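Local coordinates for glucokinase (Thermus thermophilus, PDB 3VOV), which probably transfers the terminal phosphate of ATP to glucose and related hexoses, as a zinc-binding hexokinase of the ROK family, at residues A114-G119 with G139-G144; G16-K21 with G288-A293; L177-A182 with L186-T191; G246-L249 with G254-E257; P30-K33 with R38-E41. One frame throughout, in Å; residues are numbered along the deposited sequence.

Contact 1 of 5, residues A114-G119 with G139-G144; sequences AEHHLG and GVVLGG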
loop_
_atom_site.group_PDB
_atom_site.type_symbol
_atom_site.label_atom_id
_atom_site.label_comp_id
_atom_site.label_asym_id
_atom_site.label_seq_id
_atom_site.Cartn_x
_atom_site.Cartn_y
_atom_site.Cartn_z
ATOM N N ALA B 114 30.513 11.753 11.323
ATOM C CA ALA B 114 30.735 12.601 12.429
ATOM C C ALA B 114 29.918 12.128 13.634
ATOM O O ALA B 114 30.456 11.975 14.720
ATOM C CB ALA B 114 30.419 14.088 12.060
ATOM N N GLU B 115 28.635 11.869 13.451
ATOM C CA GLU B 115 27.828 11.347 14.577
ATOM C C GLU B 115 28.356 10.017 15.077
ATOM O O GLU B 115 28.281 9.701 16.288
ATOM C CB GLU B 115 26.345 11.222 14.193
ATOM C CG GLU B 115 25.688 12.565 13.949
ATOM C CD GLU B 115 25.370 13.343 15.200
ATOM O OE1 GLU B 115 25.364 12.759 16.323
ATOM O OE2 GLU B 115 25.074 14.564 15.029
ATOM N N HIS B 116 28.900 9.230 14.173
ATOM C CA HIS B 116 29.502 7.958 14.568
ATOM C C HIS B 116 30.726 8.067 15.480
ATOM O O HIS B 116 30.797 7.386 16.488
ATOM C CB HIS B 116 29.897 7.172 13.332
ATOM C CG HIS B 116 30.433 5.817 13.635
ATOM N ND1 HIS B 116 29.623 4.703 13.723
ATOM C CD2 HIS B 116 31.705 5.382 13.841
ATOM C CE1 HIS B 116 30.377 3.639 13.993
ATOM N NE2 HIS B 116 31.643 4.021 14.052
ATOM N N HIS B 117 31.699 8.875 15.061
ATOM C CA HIS B 117 32.937 9.082 15.775
ATOM C C HIS B 117 32.883 10.068 16.915
ATOM O O HIS B 117 33.563 9.876 17.900
ATOM C CB HIS B 117 34.048 9.473 14.795
ATOM C CG HIS B 117 34.449 8.350 13.896
ATOM N ND1 HIS B 117 35.235 7.302 14.320
ATOM C CD2 HIS B 117 34.107 8.071 12.616
ATOM C CE1 HIS B 117 35.385 6.436 13.331
ATOM N NE2 HIS B 117 34.707 6.883 12.281
ATOM N N LEU B 118 32.091 11.113 16.797
ATOM C CA LEU B 118 32.086 12.244 17.750
ATOM C C LEU B 118 30.721 12.529 18.412
ATOM O O LEU B 118 30.627 13.362 19.288
ATOM C CB LEU B 118 32.491 13.521 16.970
ATOM C CG LEU B 118 33.977 13.869 16.676
ATOM C CD1 LEU B 118 35.005 12.759 16.811
ATOM C CD2 LEU B 118 34.224 14.679 15.357
ATOM N N GLY B 119 29.646 11.888 17.953
ATOM C CA GLY B 119 28.301 12.303 18.339
ATOM C C GLY B 119 27.480 11.157 18.902
ATOM O O GLY B 119 27.994 10.320 19.654
ATOM N N GLY B 139 23.361 7.990 5.871
ATOM C CA GLY B 139 24.686 7.433 5.685
ATOM C C GLY B 139 24.797 6.185 6.501
ATOM O O GLY B 139 24.121 6.062 7.537
ATOM N N VAL B 140 25.596 5.234 6.001
ATOM C CA VAL B 140 25.889 4.006 6.694
ATOM C C VAL B 140 27.387 3.935 7.005
ATOM O O VAL B 140 28.226 4.096 6.106
ATOM C CB VAL B 140 25.494 2.777 5.849
ATOM C CG1 VAL B 140 25.603 1.518 6.733
ATOM C CG2 VAL B 140 24.036 2.924 5.358
ATOM N N VAL B 141 27.692 3.691 8.277
ATOM C CA VAL B 141 29.074 3.624 8.794
ATOM C C VAL B 141 29.289 2.213 9.323
ATOM O O VAL B 141 28.596 1.763 10.237
ATOM C CB VAL B 141 29.323 4.663 9.909
ATOM C CG1 VAL B 141 30.784 4.613 10.435
ATOM C CG2 VAL B 141 29.017 6.113 9.342
ATOM N N LEU B 142 30.187 1.503 8.676
ATOM C CA LEU B 142 30.570 0.179 9.112
ATOM C C LEU B 142 32.092 0.034 9.300
ATOM O O LEU B 142 32.823 0.630 8.513
ATOM C CB LEU B 142 30.198 -0.817 7.968
ATOM C CG LEU B 142 28.815 -0.738 7.276
ATOM C CD1 LEU B 142 28.689 -1.632 6.041
ATOM C CD2 LEU B 142 27.702 -1.062 8.251
ATOM N N GLY B 143 32.587 -0.749 10.292
ATOM C CA GLY B 143 33.484 -0.174 11.464
ATOM C C GLY B 143 34.151 1.119 10.946
ATOM O O GLY B 143 35.353 1.144 10.660
ATOM N N GLY B 144 33.407 2.220 11.046
ATOM C CA GLY B 144 34.090 3.451 11.559
ATOM C C GLY B 144 34.309 4.159 10.190
ATOM O O GLY B 144 34.833 5.245 10.159
#

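Contact 2 of 5, residues G16-K21 with G288-A293; sequences GVFDGK and GAALTA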
loop_
_atom_site.group_PDB
_atom_site.type_symbol
_atom_site.label_atom_id
_atom_site.label_comp_id
_atom_site.label_asym_id
_atom_site.label_seq_id
_atom_site.Cartn_x
_atom_site.Cartn_y
_atom_site.Cartn_z
ATOM N N GLY B 16 37.750 24.250 8.765
ATOM C CA GLY B 16 38.472 24.222 10.032
ATOM C C GLY B 16 39.534 23.180 10.008
ATOM O O GLY B 16 39.363 22.157 9.338
ATOM N N VAL B 17 40.645 23.464 10.701
ATOM C CA VAL B 17 41.675 22.466 11.003
ATOM C C VAL B 17 41.093 21.533 12.050
ATOM O O VAL B 17 40.280 21.966 12.870
ATOM C CB VAL B 17 43.014 23.121 11.494
ATOM C CG1 VAL B 17 44.039 22.073 11.885
ATOM C CG2 VAL B 17 43.612 24.040 10.391
ATOM N N PHE B 18 41.431 20.257 11.967
ATOM C CA PHE B 18 40.798 19.248 12.775
ATOM C C PHE B 18 41.909 18.339 13.217
ATOM O O PHE B 18 42.758 18.002 12.406
ATOM C CB PHE B 18 39.817 18.446 11.912
ATOM C CG PHE B 18 39.159 17.295 12.613
ATOM C CD1 PHE B 18 38.201 17.524 13.603
ATOM C CD2 PHE B 18 39.478 15.977 12.269
ATOM C CE1 PHE B 18 37.586 16.463 14.239
ATOM C CE2 PHE B 18 38.859 14.924 12.851
ATOM C CZ PHE B 18 37.893 15.152 13.880
ATOM N N ASP B 19 41.874 17.881 14.468
ATOM C CA ASP B 19 42.992 17.073 14.976
ATOM C C ASP B 19 42.677 15.600 15.191
ATOM O O ASP B 19 43.511 14.845 15.754
ATOM C CB ASP B 19 43.540 17.687 16.254
ATOM C CG ASP B 19 42.561 17.585 17.420
ATOM O OD1 ASP B 19 41.522 16.874 17.319
ATOM O OD2 ASP B 19 42.843 18.223 18.450
ATOM N N GLY B 20 41.506 15.171 14.708
ATOM C CA GLY B 20 41.069 13.789 14.859
ATOM C C GLY B 20 39.933 13.718 15.860
ATOM O O GLY B 20 39.127 12.768 15.815
ATOM N N LYS B 21 39.817 14.752 16.709
ATOM C CA LYS B 21 38.740 14.818 17.727
ATOM C C LYS B 21 38.070 16.173 17.764
ATOM O O LYS B 21 36.883 16.239 17.981
ATOM C CB LYS B 21 39.271 14.497 19.152
ATOM C CG LYS B 21 39.574 12.990 19.427
ATOM C CD LYS B 21 38.399 12.059 18.959
ATOM C CE LYS B 21 38.300 10.705 19.711
ATOM N NZ LYS B 21 37.248 9.837 19.020
ATOM N N GLY B 288 32.438 15.825 9.748
ATOM C CA GLY B 288 32.546 14.577 8.943
ATOM C C GLY B 288 33.436 14.769 7.719
ATOM O O GLY B 288 34.047 13.822 7.243
ATOM N N ALA B 289 33.466 15.972 7.158
ATOM C CA ALA B 289 34.396 16.243 6.029
ATOM C C ALA B 289 35.841 16.154 6.538
ATOM O O ALA B 289 36.724 15.580 5.898
ATOM C CB ALA B 289 34.129 17.620 5.449
ATOM N N ALA B 290 36.074 16.701 7.707
ATOM C CA ALA B 290 37.402 16.594 8.284
ATOM C C ALA B 290 37.732 15.146 8.608
ATOM O O ALA B 290 38.818 14.683 8.311
ATOM C CB ALA B 290 37.526 17.496 9.531
ATOM N N LEU B 291 36.801 14.424 9.237
ATOM C CA LEU B 291 37.054 13.025 9.551
ATOM C C LEU B 291 37.292 12.162 8.335
ATOM O O LEU B 291 38.082 11.197 8.369
ATOM C CB LEU B 291 35.895 12.431 10.309
ATOM C CG LEU B 291 35.844 12.661 11.797
ATOM C CD1 LEU B 291 34.364 12.411 12.194
ATOM C CD2 LEU B 291 36.813 11.677 12.496
ATOM N N THR B 292 36.610 12.486 7.251
ATOM C CA THR B 292 36.885 11.805 5.972
ATOM C C THR B 292 38.363 11.840 5.643
ATOM O O THR B 292 38.984 10.796 5.418
ATOM C CB THR B 292 35.978 12.391 4.817
ATOM O OG1 THR B 292 34.622 12.173 5.180
ATOM C CG2 THR B 292 36.237 11.731 3.459
ATOM N N ALA B 293 38.939 13.040 5.610
ATOM C CA ALA B 293 40.374 13.182 5.280
ATOM C C ALA B 293 41.254 12.531 6.372
ATOM O O ALA B 293 42.284 11.903 6.094
ATOM C CB ALA B 293 40.731 14.690 5.122
#

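Contact 3 of 5, residues L177-A182 with L186-T191; sequences LEALAA and LERDAT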
loop_
_atom_site.group_PDB
_atom_site.type_symbol
_atom_site.label_atom_id
_atom_site.label_comp_id
_atom_site.label_asym_id
_atom_site.label_seq_id
_atom_site.Cartn_x
_atom_site.Cartn_y
_atom_site.Cartn_z
ATOM N N LEU B 177 11.028 6.903 0.858
ATOM C CA LEU B 177 10.929 7.554 2.149
ATOM C C LEU B 177 10.967 9.090 1.990
ATOM O O LEU B 177 10.164 9.811 2.604
ATOM C CB LEU B 177 12.066 7.056 3.059
ATOM C CG LEU B 177 12.208 7.690 4.441
ATOM C CD1 LEU B 177 10.903 7.651 5.250
ATOM C CD2 LEU B 177 13.383 7.003 5.223
ATOM N N GLU B 178 11.882 9.588 1.141
ATOM C CA GLU B 178 11.959 11.041 0.937
ATOM C C GLU B 178 10.625 11.614 0.499
ATOM O O GLU B 178 10.149 12.633 1.010
ATOM C CB GLU B 178 13.006 11.387 -0.136
ATOM C CG GLU B 178 13.024 12.886 -0.410
ATOM C CD GLU B 178 14.294 13.320 -1.132
ATOM O OE1 GLU B 178 15.305 13.518 -0.439
ATOM O OE2 GLU B 178 14.283 13.433 -2.382
ATOM N N ALA B 179 10.036 10.967 -0.481
ATOM C CA ALA B 179 8.824 11.494 -1.092
ATOM C C ALA B 179 7.608 11.379 -0.123
ATOM O O ALA B 179 6.524 11.951 -0.382
ATOM C CB ALA B 179 8.544 10.751 -2.373
ATOM N N LEU B 180 7.785 10.629 0.964
ATOM C CA LEU B 180 6.706 10.449 1.934
ATOM C C LEU B 180 6.814 11.370 3.117
ATOM O O LEU B 180 5.787 11.726 3.717
ATOM C CB LEU B 180 6.717 9.009 2.484
ATOM C CG LEU B 180 6.312 7.932 1.439
ATOM C CD1 LEU B 180 6.633 6.540 2.039
ATOM C CD2 LEU B 180 4.798 8.033 0.974
ATOM N N ALA B 181 8.065 11.694 3.499
ATOM C CA ALA B 181 8.325 12.225 4.843
ATOM C C ALA B 181 9.310 13.384 4.926
ATOM O O ALA B 181 9.539 13.933 6.028
ATOM C CB ALA B 181 8.792 11.085 5.773
ATOM N N ALA B 182 9.911 13.766 3.799
ATOM C CA ALA B 182 10.845 14.904 3.851
ATOM C C ALA B 182 10.074 16.201 4.152
ATOM O O ALA B 182 8.865 16.271 3.966
ATOM C CB ALA B 182 11.615 15.036 2.517
ATOM N N LEU B 186 6.148 17.068 3.303
ATOM C CA LEU B 186 5.154 17.599 4.235
ATOM C C LEU B 186 4.507 18.874 3.703
ATOM O O LEU B 186 3.279 19.040 3.750
ATOM C CB LEU B 186 5.826 17.919 5.557
ATOM C CG LEU B 186 6.411 16.780 6.399
ATOM C CD1 LEU B 186 7.206 17.382 7.578
ATOM C CD2 LEU B 186 5.285 15.871 6.938
ATOM N N GLU B 187 5.337 19.784 3.199
ATOM C CA GLU B 187 4.831 21.020 2.612
ATOM C C GLU B 187 3.983 20.758 1.365
ATOM O O GLU B 187 2.976 21.463 1.147
ATOM C CB GLU B 187 5.985 21.949 2.257
ATOM C CG GLU B 187 6.773 22.345 3.491
ATOM C CD GLU B 187 7.918 23.311 3.204
ATOM O OE1 GLU B 187 8.377 23.407 2.043
ATOM O OE2 GLU B 187 8.378 23.931 4.165
ATOM N N ARG B 188 4.390 19.769 0.549
ATOM C CA ARG B 188 3.608 19.377 -0.616
ATOM C C ARG B 188 2.198 18.922 -0.180
ATOM O O ARG B 188 1.134 19.370 -0.710
ATOM C CB ARG B 188 4.329 18.250 -1.379
ATOM C CG ARG B 188 3.468 17.607 -2.477
ATOM C CD ARG B 188 3.837 16.109 -2.820
ATOM N NE ARG B 188 3.662 15.232 -1.645
ATOM C CZ ARG B 188 4.455 14.187 -1.317
ATOM N NH1 ARG B 188 5.543 13.857 -2.037
ATOM N NH2 ARG B 188 4.174 13.475 -0.230
ATOM N N ASP B 189 2.159 18.028 0.795
ATOM C CA ASP B 189 0.857 17.448 1.154
ATOM C C ASP B 189 0.026 18.459 1.979
ATOM O O ASP B 189 -1.225 18.449 1.912
ATOM C CB ASP B 189 1.034 16.165 1.967
ATOM C CG ASP B 189 1.587 15.018 1.134
ATOM O OD1 ASP B 189 1.326 14.990 -0.096
ATOM O OD2 ASP B 189 2.293 14.149 1.690
ATOM N N ALA B 190 0.707 19.300 2.772
ATOM C CA ALA B 190 -0.048 20.280 3.576
ATOM C C ALA B 190 -0.651 21.364 2.678
ATOM O O ALA B 190 -1.800 21.775 2.878
ATOM C CB ALA B 190 0.782 20.856 4.640
ATOM N N THR B 191 0.111 21.789 1.676
ATOM C CA THR B 191 -0.361 22.792 0.731
ATOM C C THR B 191 -1.525 22.239 -0.104
ATOM O O THR B 191 -2.509 22.926 -0.321
ATOM C CB THR B 191 0.833 23.267 -0.168
ATOM O OG1 THR B 191 1.813 23.909 0.675
ATOM C CG2 THR B 191 0.390 24.207 -1.266
HETATM O O HOH W 1 3.934 14.209 3.893
#

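Contact 4 of 5, residues G246-L249 with G254-E257; sequences GVAL and GYWE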
loop_
_atom_site.group_PDB
_atom_site.type_symbol
_atom_site.label_atom_id
_atom_site.label_comp_id
_atom_site.label_asym_id
_atom_site.label_seq_id
_atom_site.Cartn_x
_atom_site.Cartn_y
_atom_site.Cartn_z
ATOM N N GLY B 246 16.986 19.195 10.454
ATOM C CA GLY B 246 16.201 20.226 11.120
ATOM C C GLY B 246 14.722 19.944 11.202
ATOM O O GLY B 246 14.047 20.395 12.145
ATOM N N VAL B 247 14.194 19.206 10.221
ATOM C CA VAL B 247 12.780 18.927 10.218
ATOM C C VAL B 247 12.439 17.912 11.314
ATOM O O VAL B 247 11.452 18.102 12.039
ATOM C CB VAL B 247 12.289 18.499 8.802
ATOM C CG1 VAL B 247 10.915 17.985 8.861
ATOM C CG2 VAL B 247 12.363 19.692 7.841
ATOM N N ALA B 248 13.232 16.848 11.453
ATOM C CA ALA B 248 12.943 15.865 12.495
ATOM C C ALA B 248 13.256 16.436 13.902
ATOM O O ALA B 248 12.462 16.315 14.831
ATOM C CB ALA B 248 13.723 14.627 12.263
ATOM N N LEU B 249 14.412 17.053 14.059
ATOM C CA LEU B 249 14.823 17.525 15.394
ATOM C C LEU B 249 13.940 18.659 15.961
ATOM O O LEU B 249 13.733 18.719 17.161
ATOM C CB LEU B 249 16.309 17.934 15.406
ATOM C CG LEU B 249 17.327 16.840 15.018
ATOM C CD1 LEU B 249 18.702 17.433 14.857
ATOM C CD2 LEU B 249 17.385 15.766 16.054
ATOM N N GLY B 254 4.874 15.134 19.693
ATOM C CA GLY B 254 4.040 14.058 19.131
ATOM C C GLY B 254 4.686 13.388 17.919
ATOM O O GLY B 254 4.426 12.201 17.646
ATOM N N TYR B 255 5.536 14.129 17.187
ATOM C CA TYR B 255 6.160 13.574 15.969
ATOM C C TYR B 255 7.153 12.509 16.382
ATOM O O TYR B 255 7.118 11.401 15.916
ATOM C CB TYR B 255 6.850 14.675 15.151
ATOM C CG TYR B 255 7.730 14.192 13.993
ATOM C CD1 TYR B 255 7.196 14.035 12.695
ATOM C CD2 TYR B 255 9.104 13.971 14.173
ATOM C CE1 TYR B 255 8.012 13.631 11.638
ATOM C CE2 TYR B 255 9.925 13.553 13.100
ATOM C CZ TYR B 255 9.368 13.406 11.845
ATOM O OH TYR B 255 10.166 12.972 10.817
ATOM N N TRP B 256 8.007 12.858 17.328
ATOM C CA TRP B 256 9.031 11.950 17.806
ATOM C C TRP B 256 8.425 10.714 18.462
ATOM O O TRP B 256 8.878 9.581 18.211
ATOM C CB TRP B 256 10.012 12.679 18.723
ATOM C CG TRP B 256 11.341 12.023 18.704
ATOM C CD1 TRP B 256 11.725 10.915 19.438
ATOM C CD2 TRP B 256 12.467 12.355 17.863
ATOM N NE1 TRP B 256 13.027 10.574 19.120
ATOM C CE2 TRP B 256 13.495 11.425 18.150
ATOM C CE3 TRP B 256 12.724 13.378 16.934
ATOM C CZ2 TRP B 256 14.745 11.473 17.525
ATOM C CZ3 TRP B 256 13.984 13.426 16.320
ATOM C CH2 TRP B 256 14.960 12.481 16.614
ATOM N N GLU B 257 7.350 10.902 19.236
ATOM C CA GLU B 257 6.685 9.764 19.871
ATOM C C GLU B 257 6.115 8.767 18.845
ATOM O O GLU B 257 6.267 7.551 18.994
ATOM C CB GLU B 257 5.561 10.229 20.829
ATOM C CG GLU B 257 6.052 11.223 21.913
ATOM C CD GLU B 257 4.918 12.009 22.664
ATOM O OE1 GLU B 257 3.751 12.133 22.185
ATOM O OE2 GLU B 257 5.241 12.538 23.760
#

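Contact 5 of 5, residues P30-K33 with R38-E41; sequences PTPK and RVAE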
loop_
_atom_site.group_PDB
_atom_site.type_symbol
_atom_site.label_atom_id
_atom_site.label_comp_id
_atom_site.label_asym_id
_atom_site.label_seq_id
_atom_site.Cartn_x
_atom_site.Cartn_y
_atom_site.Cartn_z
ATOM N N PRO B 30 30.783 33.397 2.820
ATOM C CA PRO B 30 29.656 33.157 1.890
ATOM C C PRO B 30 30.074 32.267 0.704
ATOM O O PRO B 30 31.230 32.322 0.274
ATOM C CB PRO B 30 29.281 34.582 1.416
ATOM C CG PRO B 30 29.875 35.518 2.517
ATOM C CD PRO B 30 31.196 34.819 2.833
ATOM N N THR B 31 29.149 31.467 0.173
ATOM C CA THR B 31 29.461 30.690 -1.028
ATOM C C THR B 31 29.290 31.575 -2.273
ATOM O O THR B 31 28.207 32.095 -2.488
ATOM C CB THR B 31 28.527 29.472 -1.159
ATOM O OG1 THR B 31 28.585 28.684 0.037
ATOM C CG2 THR B 31 28.890 28.637 -2.378
ATOM N N PRO B 32 30.343 31.755 -3.098
ATOM C CA PRO B 32 30.198 32.629 -4.286
ATOM C C PRO B 32 29.068 32.278 -5.239
ATOM O O PRO B 32 28.664 31.128 -5.307
ATOM C CB PRO B 32 31.543 32.491 -4.988
ATOM C CG PRO B 32 32.497 32.210 -3.866
ATOM C CD PRO B 32 31.744 31.318 -2.924
ATOM N N LYS B 33 28.563 33.286 -5.960
ATOM C CA LYS B 33 27.550 33.081 -7.009
ATOM C C LYS B 33 28.179 33.013 -8.393
ATOM O O LYS B 33 27.536 32.649 -9.372
ATOM C CB LYS B 33 26.565 34.243 -7.013
ATOM C CG LYS B 33 25.229 33.916 -6.356
ATOM C CD LYS B 33 25.099 34.596 -5.077
ATOM C CE LYS B 33 23.785 34.227 -4.477
ATOM N NZ LYS B 33 24.098 33.979 -3.053
ATOM N N ARG B 38 35.324 30.440 -8.998
ATOM C CA ARG B 38 35.355 31.284 -7.829
ATOM C C ARG B 38 35.047 30.512 -6.530
ATOM O O ARG B 38 35.635 30.783 -5.483
ATOM C CB ARG B 38 34.414 32.470 -7.972
ATOM C CG ARG B 38 34.862 33.606 -7.079
ATOM C CD ARG B 38 35.916 34.459 -7.777
ATOM N NE ARG B 38 35.348 35.128 -8.937
ATOM C CZ ARG B 38 34.624 36.242 -8.876
ATOM N NH1 ARG B 38 34.394 36.837 -7.704
ATOM N NH2 ARG B 38 34.133 36.762 -9.996
ATOM N N VAL B 39 34.139 29.538 -6.617
ATOM C CA VAL B 39 33.852 28.648 -5.505
ATOM C C VAL B 39 35.123 27.911 -5.098
ATOM O O VAL B 39 35.470 27.807 -3.919
ATOM C CB VAL B 39 32.742 27.635 -5.859
ATOM C CG1 VAL B 39 32.584 26.572 -4.732
ATOM C CG2 VAL B 39 31.424 28.390 -6.060
ATOM N N ALA B 40 35.832 27.408 -6.077
ATOM C CA ALA B 40 37.077 26.715 -5.798
ATOM C C ALA B 40 38.086 27.650 -5.110
ATOM O O ALA B 40 38.747 27.235 -4.133
ATOM C CB ALA B 40 37.636 26.133 -7.095
ATOM N N GLU B 41 38.207 28.905 -5.582
ATOM C CA GLU B 41 39.076 29.886 -4.881
ATOM C C GLU B 41 38.593 30.171 -3.457
ATOM O O GLU B 41 39.403 30.250 -2.533
ATOM C CB GLU B 41 39.200 31.220 -5.621
ATOM C CG GLU B 41 39.837 31.109 -6.998
ATOM C CD GLU B 41 39.576 32.319 -7.904
ATOM O OE1 GLU B 41 39.892 32.206 -9.111
ATOM O OE2 GLU B 41 39.052 33.362 -7.426
#

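Contact 1 of 5, residues A114-G119 with G139-G144
H116 swings its ring toward V141 by setting CG anti to the backbone N (chi1 -176°), whereas H117 has CG beside its backbone N (chi1 -69°), which carries its ring to G144. Helix 107-118 leads from the first mixed sheet of this actin-like ATPase fold to the second, and here its C-terminal end packs on the end of strand 136-142. V141 CG1 stands over the middle of one H116 face, 3.4 Å from H116 CG, in a CH-pi contact. H116 ND1 is hydrogen-bonded to S127 OG on the adjoining strand, so the ring is fixed in its rotation as well as covered. A leucine here would probably leave the S127 hydroxyl without its mate and V141 CG1 without a ring face to rest on. G144 comes obliquely to the same ring, with its CA 3.5 Å from H116 NE2. Glycine suits the place because phi is positive (101°) and a CB would be tight against H117 CE1. The imidazole of H117 lies with H116 CD2 over one face, 3.7 Å above its plane, and at its edge H117 NE2 donates to G144 O at 2.7 Å, in the plane of the ring.

Contact 2 of 5, residues G16-K21 with G288-A293
G288 O is gripped twice by T292, in the helix that turns A290 and L291 against F18: the hydroxyl T292 OG1 donates to it at 2.7 Å and the backbone T292 N at 2.9 Å, from opposite faces of the carbonyl plane. Threonine suits this buried helical position because its hydroxyl can be satisfied by the preceding turn. The contact itself is apolar. F18 holds CG anti to its backbone N (chi1 176°), which sends the ring along the helix surface, with CB close against A290 CB at 3.4 Å and the far end of the ring beside L291, where F18 CZ lies 3.8 Å from L291 CG. Alanine suits A290 because F18 CB already comes so near its methyl, leaving little room for a larger side chain; leucine then fills the space by the ring's outer end. A serine in place of F18 would probably open a gap between strand and helix and leave A290 CB and one side of L291 without their aromatic partner. The turn after the strand folds back over the ring, G20 N sitting 3.2 Å above one face, offset toward the rim. That turn is an Asx turn: D19 OD1 accepts from K21 N at 2.8 Å, and G20 in its middle has a positive phi (109°) at which a CB would be jammed against the carbonyl O of D19. Helix 284-299 thus packs on the C-terminal end of strand 12-18, while L291 also touches L113, H117 and L118 of helix 107-118, A293 reaches V3 of strand 3-8, and T292 meets F103 of strand 102-106.

Contact 3 of 5, residues L177-A182 with L186-T191
The zinc site of this ROK kinase, made by H159, C169, C171 and C176, runs straight into helix 177-181, and the next helix, 183-194, grips that short helix through R188. The side chain of A179 lies about 6 Å from the zinc ion, packed on C169, where a small methyl fits. The carbonyl of A179 is taken by the guanidinium end-on: NH1 and NH2 of R188 both donate to A179 O, at 2.7 and 2.8 Å, with the oxygen at the edge of the guanidinium and near its plane. The chain bends at chi3 (61°) to present that edge. D189 holds the group from another edge, side-on: R188 NE meets D189 OD1 at 2.8 Å from above the carboxylate plane, while R188 NH2 meets D189 OD2 in a salt bridge. These bonds hold the guanidinium flat and fix its rotation, and the buried charge is probably balanced largely by D189. A water gives one hydrogen to D189 OD2 (2.7 Å) and another to L180 O, linking the carboxylate to the backbone of helix 177-181. Between the helices, whose short-segment axes are inclined at 44° and pass 9.3 Å apart, A182 is the N-cap residue, and its carbonyl A182 O accepts from L186 N at 2.9 Å. R188 also makes a cation-pi contact with Y192 of a neighbouring subunit. L186 packs on L217 and A221 of helix 212-236 and L203 of helix 200-208, while A181 and A182 rest on I136 of strand 136-142.

Contact 4 of 5, residues G246-L249 with G254-E257
A248 is the bump of this contact, and it sits in the angle formed by two aromatic side chains, Y255 and W256. Y255 reaches across with CG anti to the backbone N (chi1 170°), and its ring corner CE2 comes within 3.8 Å of A248 CA and 4.0 Å of A248 CB, approaching obliquely. The six-membered ring of W256 turns its edge to the backbone: A248 O lies near the indole plane, 3.6 Å from W256 CZ3. Such an edge carries C-H groups with slight positive charge, so the carbonyl oxygen is probably a congenial neighbour. Alanine suits the corner because a methyl is small enough for the backbone at A248 to come close to both rings. Both segments belong to the connection between the parallel, adjacent strands 240-244 and 275-277, a beta-alpha-beta crossover in the second sheet of the fold, with helix 246-249 leading and helix 253-265 returning. L249 starts out away from the second helix, yet its branch CD2 turns back toward the tryptophan, 4.1 Å from W256 CH2, the two side chains lying side by side and pointing the same way. R277 adds a cation-pi contact to W256 and a hydrogen bond to L249 O, linking both residues to strand 275-277. Y255, long enough to reach helix 212-236 as well, also touches V218, A222 and V225, while L243 of strand 240-244 touches both A248 and W256.

Contact 5 of 5, residues P30-K33 with R38-E41
P32 aims its ring at the helix, and R38 and V39 meet it from neighbouring positions on the first turns of helix 36-54. The segment 30-33 is the strand-to-helix connection that follows strand 27-30, outermost in the first mixed sheet within this chain, so the contact lays the loop back on the helix it is about to enter. The proline presents its CB and CG. V39 is set with CG2 anti to the carbonyl carbon and beside the backbone N, which brings that branch to P32: V39 CG2 lies 4.2 Å from P32 CB and 4.0 Å from the carbonyl P32 O. V39 CG2 also stands a loose 4.5 Å from T31 CG2, so one branch of the valine faces two successive loop residues. Proline is well placed here because its closed ring fixes phi (-55°) and offers a compact apolar surface, and a branched valine can meet it with one methyl; V39 also touches L8 of strand 3-8 and V85. T31 turns its two branches to different tasks: the methyl faces the valine and OG1 is hydrogen-bonded to G9 O, which ties the loop to the sheet side. R38 points its first bond to the proline too, and in one of its two conformations its aliphatic part lies by the ring, P32 CB being 4.1 Å from R38 CG. Beyond the side chains, P32 CG packs on the helix backbone, 3.8 Å from R38 O.

Contacts 1 and 2 are neighbours, their centres 13 Å apart: A114 CB lies 3.5 Å from G288 N, and L291 touches both A114 and L118, so helices 107-118 and 284-299 join them at the meeting of the two sheets. Along the chain contact 1 is nested within the long loop that contact 2 closes. Contacts 3 and 4 form a second pair, centres 14 Å apart, joined by L186 CD1 and V247 CG1 at 4.0 Å; of these, contact 3 adjoins the zinc site. Contact 5 stands apart on the first sheet, its centre about 21 Å from that of contact 2 and 34 Å from that of contact 4. As in relatives, the substrates probably bind in the cleft between the two domains.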